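Local structure of aldehyde dehydrogenase (Bartonella henselae, 3I44) at residues A[27-31]-A[32-36]; A[81-84]-A[85-88]; A[324-327]-A[328-332]. The protein probably catalyses the NAD(P)+-dependent oxidation of aldehydes to carboxylic acids, as other members of the aldehyde dehydrogenase family do. The protein carries 1 engineered substitution. All blocks are in the same frame, centred on the assembly; numbering follows the deposited sequence.

Contact 1: residues A[27-31]-A[32-36]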
loop_
_atom_site.group_PDB
_atom_site.type_symbol
_atom_site.label_atom_id
_atom_site.label_comp_id
_atom_site.label_asym_id
_atom_site.label_seq_id
_atom_site.Cartn_x
_atom_site.Cartn_y
_atom_site.Cartn_z
ATOM N N LYS A 27 -28.174 8.517 17.921
ATOM C CA LYS A 27 -28.529 8.342 16.526
ATOM C C LYS A 27 -27.259 8.248 15.667
ATOM O O LYS A 27 -26.167 8.656 16.115
ATOM C CB LYS A 27 -29.429 9.480 16.044
ATOM C CG LYS A 27 -30.897 9.470 16.615
ATOM C CD LYS A 27 -31.700 10.623 15.997
ATOM C CE LYS A 27 -32.971 10.978 16.780
ATOM N NZ LYS A 27 -33.874 9.826 16.826
ATOM N N PHE A 28 -27.427 7.666 14.465
ATOM C CA PHE A 28 -26.402 7.584 13.414
ATOM C C PHE A 28 -26.814 8.487 12.239
ATOM O O PHE A 28 -27.983 8.793 12.096
ATOM C CB PHE A 28 -26.239 6.144 12.929
ATOM C CG PHE A 28 -25.859 5.157 14.012
ATOM C CD1 PHE A 28 -25.097 5.535 15.097
ATOM C CD2 PHE A 28 -26.251 3.828 13.911
ATOM C CE1 PHE A 28 -24.751 4.624 16.080
ATOM C CE2 PHE A 28 -25.886 2.898 14.882
ATOM C CZ PHE A 28 -25.143 3.298 15.979
ATOM N N TYR A 29 -25.851 8.948 11.444
ATOM C CA TYR A 29 -26.144 9.795 10.284
ATOM C C TYR A 29 -25.952 8.946 9.021
ATOM O O TYR A 29 -24.813 8.619 8.607
ATOM C CB TYR A 29 -25.290 11.066 10.265
ATOM C CG TYR A 29 -25.657 12.037 9.154
ATOM C CD1 TYR A 29 -26.778 12.858 9.250
ATOM C CD2 TYR A 29 -24.873 12.141 8.020
ATOM C CE1 TYR A 29 -27.120 13.763 8.230
ATOM C CE2 TYR A 29 -25.184 13.034 7.010
ATOM C CZ TYR A 29 -26.318 13.833 7.107
ATOM O OH TYR A 29 -26.621 14.700 6.083
ATOM N N ILE A 30 -27.083 8.512 8.462
ATOM C CA ILE A 30 -27.076 7.601 7.337
ATOM C C ILE A 30 -28.019 8.144 6.256
ATOM O O ILE A 30 -29.176 8.437 6.533
ATOM C CB ILE A 30 -27.488 6.174 7.722
ATOM C CG1 ILE A 30 -26.565 5.622 8.828
ATOM C CG2 ILE A 30 -27.423 5.280 6.471
ATOM C CD1 ILE A 30 -26.942 4.204 9.409
ATOM N N ASN A 31 -27.486 8.296 5.045
ATOM C CA ASN A 31 -28.249 8.739 3.901
ATOM C C ASN A 31 -28.969 10.067 4.137
ATOM O O ASN A 31 -30.137 10.217 3.819
ATOM C CB ASN A 31 -29.232 7.635 3.472
ATOM C CG ASN A 31 -29.536 7.662 1.978
ATOM O OD1 ASN A 31 -28.779 8.199 1.156
ATOM N ND2 ASN A 31 -30.640 7.058 1.622
ATOM N N GLY A 32 -28.250 11.034 4.696
ATOM C CA GLY A 32 -28.772 12.380 4.863
ATOM C C GLY A 32 -29.666 12.610 6.073
ATOM O O GLY A 32 -30.174 13.695 6.219
ATOM N N LEU A 33 -29.826 11.610 6.941
ATOM C CA LEU A 33 -30.747 11.681 8.079
ATOM C C LEU A 33 -30.141 11.084 9.343
ATOM O O LEU A 33 -29.409 10.077 9.278
ATOM C CB LEU A 33 -32.033 10.886 7.780
ATOM C CG LEU A 33 -32.955 11.390 6.655
ATOM C CD1 LEU A 33 -34.109 10.409 6.453
ATOM C CD2 LEU A 33 -33.493 12.783 6.970
ATOM N N TRP A 34 -30.487 11.675 10.483
ATOM C CA TRP A 34 -30.156 11.094 11.786
ATOM C C TRP A 34 -31.206 10.040 12.112
ATOM O O TRP A 34 -32.381 10.377 12.201
ATOM C CB TRP A 34 -30.106 12.170 12.876
ATOM C CG TRP A 34 -28.930 13.052 12.740
ATOM C CD1 TRP A 34 -28.891 14.291 12.185
ATOM C CD2 TRP A 34 -27.601 12.755 13.163
ATOM N NE1 TRP A 34 -27.604 14.787 12.224
ATOM C CE2 TRP A 34 -26.796 13.863 12.824
ATOM C CE3 TRP A 34 -27.010 11.660 13.791
ATOM C CZ2 TRP A 34 -25.434 13.901 13.090
ATOM C CZ3 TRP A 34 -25.653 11.705 14.061
ATOM C CH2 TRP A 34 -24.888 12.824 13.707
ATOM N N ASP A 35 -30.797 8.781 12.269
ATOM C CA ASP A 35 -31.745 7.695 12.537
ATOM C C ASP A 35 -31.265 6.821 13.702
ATOM O O ASP A 35 -30.058 6.790 14.015
ATOM C CB ASP A 35 -31.939 6.838 11.272
ATOM C CG ASP A 35 -33.196 5.943 11.336
ATOM O OD1 ASP A 35 -34.152 6.216 12.140
ATOM O OD2 ASP A 35 -33.214 4.958 10.561
ATOM N N ASP A 36 -32.223 6.122 14.333
ATOM C CA ASP A 36 -31.952 5.194 15.440
ATOM C C ASP A 36 -31.120 4.019 14.965
ATOM O O ASP A 36 -31.230 3.628 13.831
ATOM C CB ASP A 36 -33.284 4.636 16.004
ATOM C CG ASP A 36 -34.218 5.732 16.553
ATOM O OD1 ASP A 36 -33.751 6.815 16.977
ATOM O OD2 ASP A 36 -35.442 5.495 16.567
#

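Contact 2: residues A[81-84]-A[85-88]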
loop_
_atom_site.group_PDB
_atom_site.type_symbol
_atom_site.label_atom_id
_atom_site.label_comp_id
_atom_site.label_asym_id
_atom_site.label_seq_id
_atom_site.Cartn_x
_atom_site.Cartn_y
_atom_site.Cartn_z
ATOM N N THR A 81 -19.661 11.437 -10.524
ATOM C CA THR A 81 -19.797 12.248 -11.728
ATOM C C THR A 81 -19.882 13.759 -11.477
ATOM O O THR A 81 -19.964 14.530 -12.434
ATOM C CB THR A 81 -21.045 11.827 -12.530
ATOM O OG1 THR A 81 -22.225 12.276 -11.858
ATOM C CG2 THR A 81 -21.090 10.316 -12.698
ATOM N N THR A 82 -19.858 14.197 -10.219
ATOM C CA THR A 82 -19.801 15.641 -9.927
ATOM C C THR A 82 -18.444 16.173 -10.418
ATOM O O THR A 82 -17.457 15.429 -10.477
ATOM C CB THR A 82 -19.939 15.920 -8.466
ATOM O OG1 THR A 82 -18.930 15.165 -7.770
ATOM C CG2 THR A 82 -21.369 15.542 -7.965
ATOM N N SER A 83 -18.389 17.440 -10.825
ATOM C CA SER A 83 -17.136 17.988 -11.290
ATOM C C SER A 83 -16.282 18.366 -10.081
ATOM O O SER A 83 -16.804 18.530 -8.974
ATOM C CB SER A 83 -17.379 19.209 -12.164
ATOM O OG SER A 83 -17.972 20.198 -11.389
ATOM N N PRO A 84 -14.963 18.488 -10.280
ATOM C CA PRO A 84 -14.053 18.992 -9.261
ATOM C C PRO A 84 -14.473 20.358 -8.721
ATOM O O PRO A 84 -14.354 20.633 -7.511
ATOM C CB PRO A 84 -12.736 19.117 -10.010
ATOM C CG PRO A 84 -12.829 18.067 -11.072
ATOM C CD PRO A 84 -14.245 18.014 -11.480
ATOM N N HIS A 85 -14.923 21.212 -9.633
ATOM C CA HIS A 85 -15.483 22.508 -9.262
ATOM C C HIS A 85 -16.590 22.371 -8.230
ATOM O O HIS A 85 -16.534 23.033 -7.223
ATOM C CB HIS A 85 -15.989 23.255 -10.477
ATOM C CG HIS A 85 -16.604 24.572 -10.150
ATOM N ND1 HIS A 85 -15.854 25.710 -9.945
ATOM C CD2 HIS A 85 -17.900 24.936 -9.993
ATOM C CE1 HIS A 85 -16.664 26.722 -9.678
ATOM N NE2 HIS A 85 -17.909 26.279 -9.704
ATOM N N GLU A 86 -17.564 21.499 -8.444
ATOM C CA GLU A 86 -18.674 21.367 -7.495
ATOM C C GLU A 86 -18.222 20.759 -6.148
ATOM O O GLU A 86 -18.662 21.179 -5.104
ATOM C CB GLU A 86 -19.723 20.421 -8.033
ATOM C CG GLU A 86 -20.555 20.852 -9.255
ATOM C CD GLU A 86 -21.294 19.618 -9.832
ATOM O OE1 GLU A 86 -20.968 19.183 -10.962
ATOM O OE2 GLU A 86 -22.118 19.026 -9.078
ATOM N N ARG A 87 -17.368 19.740 -6.197
ATOM C CA ARG A 87 -16.762 19.167 -4.987
ATOM C C ARG A 87 -15.957 20.172 -4.172
ATOM O O ARG A 87 -16.075 20.206 -2.952
ATOM C CB ARG A 87 -15.849 17.989 -5.325
ATOM C CG ARG A 87 -16.539 16.785 -5.922
ATOM C CD ARG A 87 -15.465 15.774 -6.322
ATOM N NE ARG A 87 -15.922 14.866 -7.344
ATOM C CZ ARG A 87 -15.153 14.031 -8.016
ATOM N NH1 ARG A 87 -13.846 13.991 -7.811
ATOM N NH2 ARG A 87 -15.717 13.220 -8.918
ATOM N N LEU A 88 -15.126 20.984 -4.829
ATOM C CA LEU A 88 -14.438 22.041 -4.120
ATOM C C LEU A 88 -15.435 23.012 -3.463
ATOM O O LEU A 88 -15.216 23.466 -2.346
ATOM C CB LEU A 88 -13.508 22.788 -5.039
ATOM C CG LEU A 88 -12.661 23.894 -4.411
ATOM C CD1 LEU A 88 -11.728 23.299 -3.386
ATOM C CD2 LEU A 88 -11.876 24.638 -5.538
#

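Contact 3: residues A[324-327]-A[328-332]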
loop_
_atom_site.group_PDB
_atom_site.type_symbol
_atom_site.label_atom_id
_atom_site.label_comp_id
_atom_site.label_asym_id
_atom_site.label_seq_id
_atom_site.Cartn_x
_atom_site.Cartn_y
_atom_site.Cartn_z
ATOM N N LYS A 324 13.330 18.753 34.810
ATOM C CA LYS A 324 12.775 18.857 36.161
ATOM C C LYS A 324 12.030 20.167 36.369
ATOM O O LYS A 324 10.888 20.159 36.793
ATOM C CB LYS A 324 13.894 18.733 37.203
ATOM C CG LYS A 324 13.417 18.700 38.665
ATOM C CD LYS A 324 14.654 18.466 39.585
ATOM C CE LYS A 324 14.312 17.873 40.946
ATOM N NZ LYS A 324 13.960 18.921 41.921
ATOM N N ASP A 325 12.691 21.290 36.082
ATOM C CA ASP A 325 12.072 22.619 36.224
ATOM C C ASP A 325 10.783 22.757 35.424
ATOM O O ASP A 325 9.743 23.207 35.943
ATOM C CB ASP A 325 13.066 23.722 35.775
ATOM C CG ASP A 325 12.581 25.143 36.124
ATOM O OD1 ASP A 325 12.448 25.461 37.327
ATOM O OD2 ASP A 325 12.348 25.955 35.192
ATOM N N ILE A 326 10.849 22.389 34.142
ATOM C CA ILE A 326 9.675 22.532 33.287
ATOM C C ILE A 326 8.539 21.631 33.795
ATOM O O ILE A 326 7.404 22.087 33.934
ATOM C CB ILE A 326 10.001 22.251 31.801
ATOM C CG1 ILE A 326 11.011 23.267 31.258
ATOM C CG2 ILE A 326 8.754 22.327 30.994
ATOM C CD1 ILE A 326 10.498 24.710 31.221
ATOM N N ALA A 327 8.849 20.370 34.110
ATOM C CA ALA A 327 7.840 19.469 34.695
ATOM C C ALA A 327 7.180 20.070 35.939
ATOM O O ALA A 327 5.955 20.120 36.045
ATOM C CB ALA A 327 8.455 18.113 35.055
ATOM N N GLU A 328 7.994 20.542 36.880
ATOM C CA GLU A 328 7.440 21.088 38.127
ATOM C C GLU A 328 6.593 22.320 37.863
ATOM O O GLU A 328 5.622 22.554 38.568
ATOM C CB GLU A 328 8.552 21.369 39.142
ATOM C CG GLU A 328 9.124 20.050 39.670
ATOM C CD GLU A 328 10.381 20.189 40.502
ATOM O OE1 GLU A 328 10.969 21.299 40.558
ATOM O OE2 GLU A 328 10.777 19.147 41.083
ATOM N N LYS A 329 6.928 23.072 36.822
ATOM C CA LYS A 329 6.132 24.231 36.430
ATOM C C LYS A 329 4.951 23.904 35.488
ATOM O O LYS A 329 4.222 24.802 35.092
ATOM C CB LYS A 329 7.039 25.264 35.752
ATOM C CG LYS A 329 8.037 25.894 36.711
ATOM C CD LYS A 329 8.940 26.887 35.989
ATOM C CE LYS A 329 9.794 27.675 36.997
ATOM N NZ LYS A 329 10.929 28.356 36.292
ATOM N N THR A 330 4.796 22.647 35.080
ATOM C CA THR A 330 3.707 22.281 34.181
ATOM C C THR A 330 2.502 22.002 35.066
ATOM O O THR A 330 2.524 21.038 35.858
ATOM C CB THR A 330 4.068 21.029 33.342
ATOM O OG1 THR A 330 5.139 21.359 32.452
ATOM C CG2 THR A 330 2.863 20.498 32.547
ATOM N N GLN A 331 1.482 22.846 34.957
ATOM C CA GLN A 331 0.256 22.688 35.753
ATOM C C GLN A 331 -0.662 21.631 35.127
ATOM O O GLN A 331 -0.589 21.381 33.911
ATOM C CB GLN A 331 -0.487 24.029 35.875
ATOM C CG GLN A 331 0.321 25.155 36.598
ATOM C CD GLN A 331 0.861 24.701 37.954
ATOM O OE1 GLN A 331 0.114 24.145 38.773
ATOM N NE2 GLN A 331 2.171 24.914 38.192
ATOM N N VAL A 332 -1.497 21.001 35.974
ATOM C CA VAL A 332 -2.533 20.104 35.524
ATOM C C VAL A 332 -3.878 20.655 35.934
ATOM O O VAL A 332 -4.017 21.162 37.034
ATOM C CB VAL A 332 -2.335 18.721 36.123
ATOM C CG1 VAL A 332 -3.358 17.779 35.600
ATOM C CG2 VAL A 332 -0.924 18.229 35.801
#

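Contact 1: residues A[27-31]-A[32-36]
The Tyr-29 and Trp-34 side chains cross at about a right angle, Tyr-29 over one face of the indole. Its CB sits squarely over the six-membered ring, 3.7 Å from that ring's centroid, in a CH-pi contact. With CG anti to the backbone N (chi1 -174°), the phenol ring turns its edge to the five-membered ring, CD1 lying 3.6 Å from Trp-34 NE1; the ring planes meet at 54°. The same phenol covers the turn, and its OH comes within 3.4 Å of Gly-32 CA while bonding to Asp-212. Helix 202-213, which carries Asp-212, also packs against the indole through Met-205 and Ala-208. At the open end, Lys-27 passes Trp-34 CB with its CD and bends at its last torsion to bring NZ 3.0 Å from Asp-36 OD1, a salt bridge on the syn side of the carboxylate but tilted out of its plane. The backbone positions them: Phe-28 and Asp-35 exchange two bonds, each 2.8 Å between N and O, and Ile-30 N donates to Leu-33 O. Asn-31 and Gly-32, both with positive phi, form the corners of a type I' turn in this two-residue beta hairpin, its aromatic pair at a non-hydrogen-bonded position.

Contact 2: residues A[81-84]-A[85-88]
One carboxylate oxygen, Glu-86 OE1, takes two bonds from Ser-83, both from the same face of its plane. The backbone N of Ser-83 comes from well above that plane, 68° out of it, at 3.1 Å from OE1 and nearly straight. The hydroxyl OG reaches the same OE1 at 3.2 Å on the anti side, tilted out of the plane. Ser-83 OG in turn accepts from Glu-86 N, also at 3.2 Å, so each residue's side chain receives the other's backbone N-H. A chi1 of 64° sets OG between the backbone N and carbonyl carbon, where it serves both partners. The other carboxylate oxygen, OE2, rests against the methyl CG2 of Thr-82 at 3.7 Å. Beside this pair, Arg-87 stretches its chain back past the start of the helix, and its NE donates to Thr-82 OG1 at 3.1 Å, with that oxygen 2° out of the guanidinium plane. This hydroxyl is also bonded to Trp-79 O, while Arg-87 NH1 reaches Leu-187 O, so the guanidinium links the helix start to the end of helix 174-188, a hundred residues on. Tyr-139 of helix 117-141 and Phe-144 pack on both Pro-84 and Arg-87. Arg-87 N to Ser-83 O and Leu-88 N to Pro-84 O begin the regular helical bonding. Ser-83 as N-cap and Glu-86 form a capping box at the start of helix 84-100.

Contact 3: residues A[324-327]-A[328-332]
Lys-329 runs back along the helix surface to Asp-325, one turn earlier. Its CB and CG pass close to Asp-325 O, CG at 3.3 Å, and this oxygen also accepts from Lys-329 N. CD then approaches Asp-325 OD2, CE lies near both carboxylate oxygens, and NZ ends 3.0 Å from OD2 on its syn lone pair, with a weak second bond to OD1. The chain stays extended beyond CG, which gives it the length to span the turn. Next to it Lys-324 and Glu-328 form a looser i to i+4 pair: CG of Lys-324 lies 3.6 Å from Glu-328 OE2, and a bend at the last torsion (chi4 -86°) brings NZ back to that oxygen in a weak salt bridge of 3.3 Å. Near the end of the helix, Thr-330 OG1 donates to Ile-326 O at 2.8 Å, from 48° out of the carbonyl plane, and Thr-330 N binds Ala-327 O. Ala-327 and Thr-330 meet Phe-296, packing this end against helix 287-296. Two ion pairs of the same spacing but opposite order would largely offset the charges on this surface, while the Thr-330 hydroxyl gives the Ile-326 carbonyl a side-chain donor near the helix end.

In the fold
The three contacts follow one another along the chain without touching. Contact 1 forms the hairpin of strands 23-30 and 33-35, at one edge of a four-stranded sheet. Helix 62-79, which packs on that hairpin through Ala-71, leads into the loop of contact 2 and so to helix 84-100; the two centres are about 24 Å apart. Contact 3, the end of helix 316-329, lies on the opposite side of the chain's centre from contact 2, about 50 Å from it and about 45 Å from contact 1 between centres, beside strand 367-370 of a separate seven-stranded sheet. Contacts 1 and 2 thus belong to one N-terminal region, contact 3 lies far from both, and all three are peripheral.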